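Local atomic coordinates of Keto/oxoacid ferredoxin oxidoreductase, gamma subunit (Geobacter sulfurreducens, PDB entry 3ON3), a protein that probably serves as the gamma subunit of an enzyme that oxidises keto or oxo acids and passes the electrons to ferredoxin. Residues B[6-11]-B[71-76]; B[33-38]-B[56-61]. One frame throughout, in Å; residues are numbered along the deposited sequence.

Overall arrangement
From the N terminus, strand 6-12 runs through the middle of a mixed sheet and leads into helix 18-32. After a turn at Asp33 and Gly34, strands 36-43 and 52-59 form a beta hairpin, and contact 2, whose segments are 18 residues apart at their closest ends, closes it at its open end. Strand 52-59 lies antiparallel against strand 6-12, and the chain then passes to strand 71-76 on the other flank of strand 6-12, where contact 1 closes a longer loop of 59 residues that encloses contact 2. The two centres lie about 14 Å apart, bridged by probable backbone hydrogen bonds from Tyr6 and Ile8 to Ile58 and Val56.

Contact 1 of 2, residues B[6-11]-B[71-76]; sequences YEIRFS and CDALLA
Asp72 reaches across to the start of strand 6-11 and grips it twice. Its CB, beside Glu7 O, lies over one face of the Tyr6 ring, a CH-pi contact 3.6 Å from the ring centroid. CG passes above the rim near Tyr6 CD1, with the carboxylate tilted 15° from the ring plane. Both carboxylate oxygens lie 4.1 Å from Tyr6 CD1, but OD2 alone takes the N-H of Glu7, at 2.8 Å on its anti side, somewhat out of the carboxylate plane and almost straight at 174°. In return Glu7 O accepts from both Asp72 N and Ala73 N. The chain turns a corner at Asp72, and beyond it Ala73 to Ala76 pair in parallel with Ile8 to Ser11, two central neighbours of the mixed sheet. Arg9 N donates to Ala73 O, and Leu75 N to Arg9 O at 2.7 Å. Leu75 O is shared by Ser11 N, which stands above the carbonyl plane, and Ser11 OG, which meets a lone pair in that plane at 2.7 Å. OG sits between backbone N and carbonyl carbon (chi1 64°), turned to this acceptor. Before the corner, Cys71 CB points toward strand 6-11 and lies 3.5 Å from Arg9 NE, which forms a salt bridge with Glu7 OE2 in its own strand, its hydrogen-bond geometry weak; Arg9 NH1 has a second carboxylate partner in Asp88. On the face with Ile8, Leu75 CD2 meets the edge of the Phe10 ring at CD1, 4.0 Å away, and helices 18-32 and 131-143 pack over these side chains.

Contact 2 of 2, residues B[33-38]-B[56-61]; sequences DGKQAV and VIISDG
Strands 36-38 and 56-59 run antiparallel, 165° between their directions, with Gln36-Ser59 and Val38-Ile57 as hydrogen-bonded pairs on either side of the non-hydrogen-bonded pair Ala37-Ile58. They are the open end of the beta hairpin formed by strands 36-43 and 52-59. Gln36 N donates a hydrogen bond to Ser59 O at 3.0 Å, nearly in line with the carbonyl, and Ser59 N donates one back to Gln36 O, tilted 33° from the plane of that carbonyl. On the face with Gln36, Val38 and Ile57 lie side by side and point the same way: Val38 CG1, set between backbone N and carbonyl carbon (chi1 70°), rests 3.7 Å from Ile57 CB and also touches Ile57 CD1. Val63 packs against both. On the other face Ala37 CB meets Ile58 CG1 at 4.0 Å, beneath helix 18-32. Within this chain strand 36-43 is outermost, but Ala37 and Val38 pair with an antiparallel strand of the second subunit, so the sheet continues across the interface. Lys35 lays its extended chain obliquely over Ile58, CD 3.8 Å from CG2, and its NZ is held by Val145 O, with Asp60 OD1 5.0 Å from that nitrogen. At the turn leaving the hairpin, Ser59 OG accepts from Gly61 N at 3.2 Å, an ST turn.

Contact 1 of 2, residues B[6-11]-B[71-76]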
loop_
_atom_site.group_PDB
_atom_site.type_symbol
_atom_site.label_atom_id
_atom_site.label_comp_id
_atom_site.label_asym_id
_atom_site.label_seq_id
_atom_site.Cartn_x
_atom_site.Cartn_y
_atom_site.Cartn_z
ATOM N N TYR B 6 12.037 -13.567 4.150
ATOM C CA TYR B 6 11.612 -14.098 2.864
ATOM C C TYR B 6 10.956 -12.972 2.087
ATOM O O TYR B 6 9.984 -12.387 2.556
ATOM C CB TYR B 6 10.608 -15.237 3.072
ATOM C CG TYR B 6 10.202 -15.964 1.811
ATOM C CD1 TYR B 6 10.854 -17.133 1.424
ATOM C CD2 TYR B 6 9.161 -15.502 1.018
ATOM C CE1 TYR B 6 10.489 -17.820 0.287
ATOM C CE2 TYR B 6 8.800 -16.175 -0.143
ATOM C CZ TYR B 6 9.463 -17.340 -0.499
ATOM O OH TYR B 6 9.108 -18.033 -1.639
ATOM N N GLU B 7 11.470 -12.694 0.895
ATOM C CA GLU B 7 11.033 -11.548 0.102
ATOM C C GLU B 7 10.290 -11.904 -1.186
ATOM O O GLU B 7 10.760 -12.680 -2.015
ATOM C CB GLU B 7 12.224 -10.655 -0.241
ATOM C CG GLU B 7 11.837 -9.468 -1.134
ATOM C CD GLU B 7 12.979 -8.487 -1.384
ATOM O OE1 GLU B 7 14.118 -8.742 -0.937
ATOM O OE2 GLU B 7 12.727 -7.452 -2.031
ATOM N N ILE B 8 9.130 -11.297 -1.362
ATOM C CA ILE B 8 8.353 -11.510 -2.567
ATOM C C ILE B 8 8.215 -10.169 -3.288
ATOM O O ILE B 8 8.074 -9.126 -2.646
ATOM C CB ILE B 8 6.939 -12.029 -2.226
ATOM C CG1 ILE B 8 7.017 -13.365 -1.480
ATOM C CG2 ILE B 8 6.072 -12.127 -3.488
ATOM C CD1 ILE B 8 5.741 -13.722 -0.699
ATOM N N ARG B 9 8.247 -10.190 -4.615
ATOM C CA ARG B 9 7.939 -8.985 -5.357
ATOM C C ARG B 9 6.827 -9.256 -6.341
ATOM O O ARG B 9 6.774 -10.313 -6.974
ATOM C CB ARG B 9 9.178 -8.434 -6.068
ATOM C CG ARG B 9 10.313 -8.180 -5.121
ATOM C CD ARG B 9 11.482 -7.495 -5.799
ATOM N NE ARG B 9 12.678 -7.648 -4.982
ATOM C CZ ARG B 9 13.862 -7.130 -5.273
ATOM N NH1 ARG B 9 14.015 -6.401 -6.370
ATOM N NH2 ARG B 9 14.893 -7.344 -4.461
ATOM N N PHE B 10 5.923 -8.294 -6.435
ATOM C CA PHE B 10 4.809 -8.385 -7.351
ATOM C C PHE B 10 5.071 -7.319 -8.389
ATOM O O PHE B 10 5.051 -6.126 -8.075
ATOM C CB PHE B 10 3.490 -8.096 -6.629
ATOM C CG PHE B 10 3.224 -8.993 -5.443
ATOM C CD1 PHE B 10 2.446 -10.135 -5.582
ATOM C CD2 PHE B 10 3.747 -8.688 -4.191
ATOM C CE1 PHE B 10 2.193 -10.966 -4.490
ATOM C CE2 PHE B 10 3.493 -9.498 -3.095
ATOM C CZ PHE B 10 2.713 -10.643 -3.241
ATOM N N SER B 11 5.347 -7.738 -9.616
ATOM C CA SER B 11 5.651 -6.767 -10.657
ATOM C C SER B 11 4.749 -6.918 -11.869
ATOM O O SER B 11 4.154 -7.973 -12.104
ATOM C CB SER B 11 7.139 -6.793 -11.050
ATOM O OG SER B 11 7.534 -8.027 -11.632
ATOM N N CYS B 71 15.592 -11.455 -4.040
ATOM C CA CYS B 71 14.283 -11.869 -3.567
ATOM C C CYS B 71 14.057 -13.369 -3.763
ATOM O O CYS B 71 14.749 -14.018 -4.548
ATOM C CB CYS B 71 13.168 -11.011 -4.172
ATOM S SG CYS B 71 12.825 -11.253 -5.906
ATOM N N ASP B 72 13.102 -13.912 -3.019
ATOM C CA ASP B 72 12.898 -15.347 -2.973
ATOM C C ASP B 72 11.843 -15.767 -3.979
ATOM O O ASP B 72 11.819 -16.901 -4.425
ATOM C CB ASP B 72 12.497 -15.769 -1.570
ATOM C CG ASP B 72 13.568 -15.470 -0.549
ATOM O OD1 ASP B 72 14.430 -16.342 -0.328
ATOM O OD2 ASP B 72 13.558 -14.367 0.037
ATOM N N ALA B 73 10.998 -14.824 -4.362
ATOM C CA ALA B 73 9.898 -15.113 -5.264
ATOM C C ALA B 73 9.546 -13.870 -6.041
ATOM O O ALA B 73 9.651 -12.754 -5.532
ATOM C CB ALA B 73 8.671 -15.600 -4.469
ATOM N N LEU B 74 9.094 -14.051 -7.268
ATOM C CA LEU B 74 8.766 -12.895 -8.089
ATOM C C LEU B 74 7.563 -13.125 -8.988
ATOM O O LEU B 74 7.509 -14.088 -9.756
ATOM C CB LEU B 74 9.969 -12.490 -8.941
ATOM C CG LEU B 74 9.655 -11.436 -10.009
ATOM C CD1 LEU B 74 9.533 -10.013 -9.405
ATOM C CD2 LEU B 74 10.692 -11.460 -11.120
ATOM N N LEU B 75 6.597 -12.221 -8.895
ATOM C CA LEU B 75 5.496 -12.223 -9.833
ATOM C C LEU B 75 5.794 -11.221 -10.931
ATOM O O LEU B 75 6.193 -10.113 -10.641
ATOM C CB LEU B 75 4.204 -11.813 -9.140
ATOM C CG LEU B 75 3.115 -11.506 -10.170
ATOM C CD1 LEU B 75 2.611 -12.796 -10.816
ATOM C CD2 LEU B 75 1.965 -10.729 -9.541
ATOM N N ALA B 76 5.592 -11.618 -12.182
ATOM C CA ALA B 76 5.686 -10.704 -13.318
ATOM C C ALA B 76 4.476 -10.868 -14.236
ATOM O O ALA B 76 4.319 -11.889 -14.900
ATOM C CB ALA B 76 6.987 -10.933 -14.098
#

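Contact 2 of 2, residues B[33-38]-B[56-61]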
loop_
_atom_site.group_PDB
_atom_site.type_symbol
_atom_site.label_atom_id
_atom_site.label_comp_id
_atom_site.label_asym_id
_atom_site.label_seq_id
_atom_site.Cartn_x
_atom_site.Cartn_y
_atom_site.Cartn_z
ATOM N N ASP B 33 -1.306 -14.438 10.278
ATOM C CA ASP B 33 -0.396 -15.560 10.517
ATOM C C ASP B 33 0.555 -15.368 11.692
ATOM O O ASP B 33 1.278 -16.290 12.049
ATOM C CB ASP B 33 0.358 -15.958 9.246
ATOM C CG ASP B 33 -0.050 -17.340 8.746
ATOM O OD1 ASP B 33 -0.965 -17.936 9.352
ATOM O OD2 ASP B 33 0.536 -17.833 7.759
ATOM N N GLY B 34 0.542 -14.180 12.298
ATOM C CA GLY B 34 1.350 -13.920 13.474
ATOM C C GLY B 34 2.814 -13.615 13.189
ATOM O O GLY B 34 3.651 -13.589 14.090
ATOM N N LYS B 35 3.145 -13.386 11.931
ATOM C CA LYS B 35 4.523 -13.025 11.613
ATOM C C LYS B 35 4.713 -11.503 11.551
ATOM O O LYS B 35 3.788 -10.735 11.834
ATOM C CB LYS B 35 4.968 -13.698 10.307
ATOM C CG LYS B 35 4.834 -15.214 10.339
ATOM C CD LYS B 35 5.074 -15.847 8.971
ATOM C CE LYS B 35 5.083 -17.380 9.064
ATOM N NZ LYS B 35 5.480 -18.029 7.779
ATOM N N GLN B 36 5.920 -11.080 11.201
ATOM C CA GLN B 36 6.210 -9.670 10.986
ATOM C C GLN B 36 6.284 -9.444 9.487
ATOM O O GLN B 36 6.585 -10.361 8.737
ATOM C CB GLN B 36 7.542 -9.292 11.633
ATOM C CG GLN B 36 7.726 -9.866 13.028
ATOM C CD GLN B 36 7.894 -8.796 14.080
ATOM O OE1 GLN B 36 7.328 -7.709 13.971
ATOM N NE2 GLN B 36 8.675 -9.099 15.110
ATOM N N ALA B 37 6.016 -8.226 9.044
ATOM C CA ALA B 37 6.068 -7.960 7.621
ATOM C C ALA B 37 6.213 -6.482 7.316
ATOM O O ALA B 37 5.765 -5.616 8.071
ATOM C CB ALA B 37 4.844 -8.533 6.915
ATOM N N VAL B 38 6.848 -6.214 6.187
ATOM C CA VAL B 38 7.017 -4.863 5.707
ATOM C C VAL B 38 6.639 -4.847 4.229
ATOM O O VAL B 38 7.035 -5.722 3.459
ATOM C CB VAL B 38 8.448 -4.369 5.977
ATOM C CG1 VAL B 38 9.442 -5.093 5.088
ATOM C CG2 VAL B 38 8.548 -2.845 5.828
ATOM N N VAL B 56 7.330 -7.240 -0.621
ATOM C CA VAL B 56 6.960 -7.649 0.724
ATOM C C VAL B 56 8.042 -8.545 1.314
ATOM O O VAL B 56 8.573 -9.438 0.650
ATOM C CB VAL B 56 5.536 -8.302 0.802
ATOM C CG1 VAL B 56 5.408 -9.447 -0.182
ATOM C CG2 VAL B 56 5.230 -8.778 2.232
ATOM N N ILE B 57 8.381 -8.273 2.562
ATOM C CA ILE B 57 9.367 -9.058 3.270
ATOM C C ILE B 57 8.708 -9.550 4.539
ATOM O O ILE B 57 8.149 -8.762 5.305
ATOM C CB ILE B 57 10.615 -8.232 3.636
ATOM C CG1 ILE B 57 11.181 -7.506 2.402
ATOM C CG2 ILE B 57 11.663 -9.131 4.285
ATOM C CD1 ILE B 57 12.165 -6.392 2.759
ATOM N N ILE B 58 8.759 -10.862 4.735
ATOM C CA ILE B 58 8.092 -11.518 5.851
ATOM C C ILE B 58 9.135 -12.269 6.647
ATOM O O ILE B 58 10.113 -12.771 6.094
ATOM C CB ILE B 58 7.011 -12.487 5.317
ATOM C CG1 ILE B 58 5.876 -11.691 4.662
ATOM C CG2 ILE B 58 6.498 -13.440 6.406
ATOM C CD1 ILE B 58 5.050 -12.522 3.701
ATOM N N SER B 59 8.946 -12.341 7.953
ATOM C CA SER B 59 9.882 -13.089 8.769
ATOM C C SER B 59 9.293 -13.442 10.125
ATOM O O SER B 59 8.410 -12.738 10.646
ATOM C CB SER B 59 11.180 -12.305 8.935
ATOM O OG SER B 59 12.137 -13.078 9.622
ATOM N N ASP B 60 9.771 -14.552 10.678
ATOM C CA ASP B 60 9.407 -14.953 12.027
ATOM C C ASP B 60 9.908 -13.916 13.025
ATOM O O ASP B 60 9.362 -13.776 14.123
ATOM C CB ASP B 60 9.988 -16.328 12.353
ATOM C CG ASP B 60 9.158 -17.459 11.783
ATOM O OD1 ASP B 60 7.937 -17.491 12.048
ATOM O OD2 ASP B 60 9.724 -18.321 11.079
ATOM N N GLY B 61 10.950 -13.188 12.636
ATOM C CA GLY B 61 11.477 -12.127 13.470
ATOM C C GLY B 61 11.296 -10.750 12.859
ATOM O O GLY B 61 10.400 -10.537 12.036
#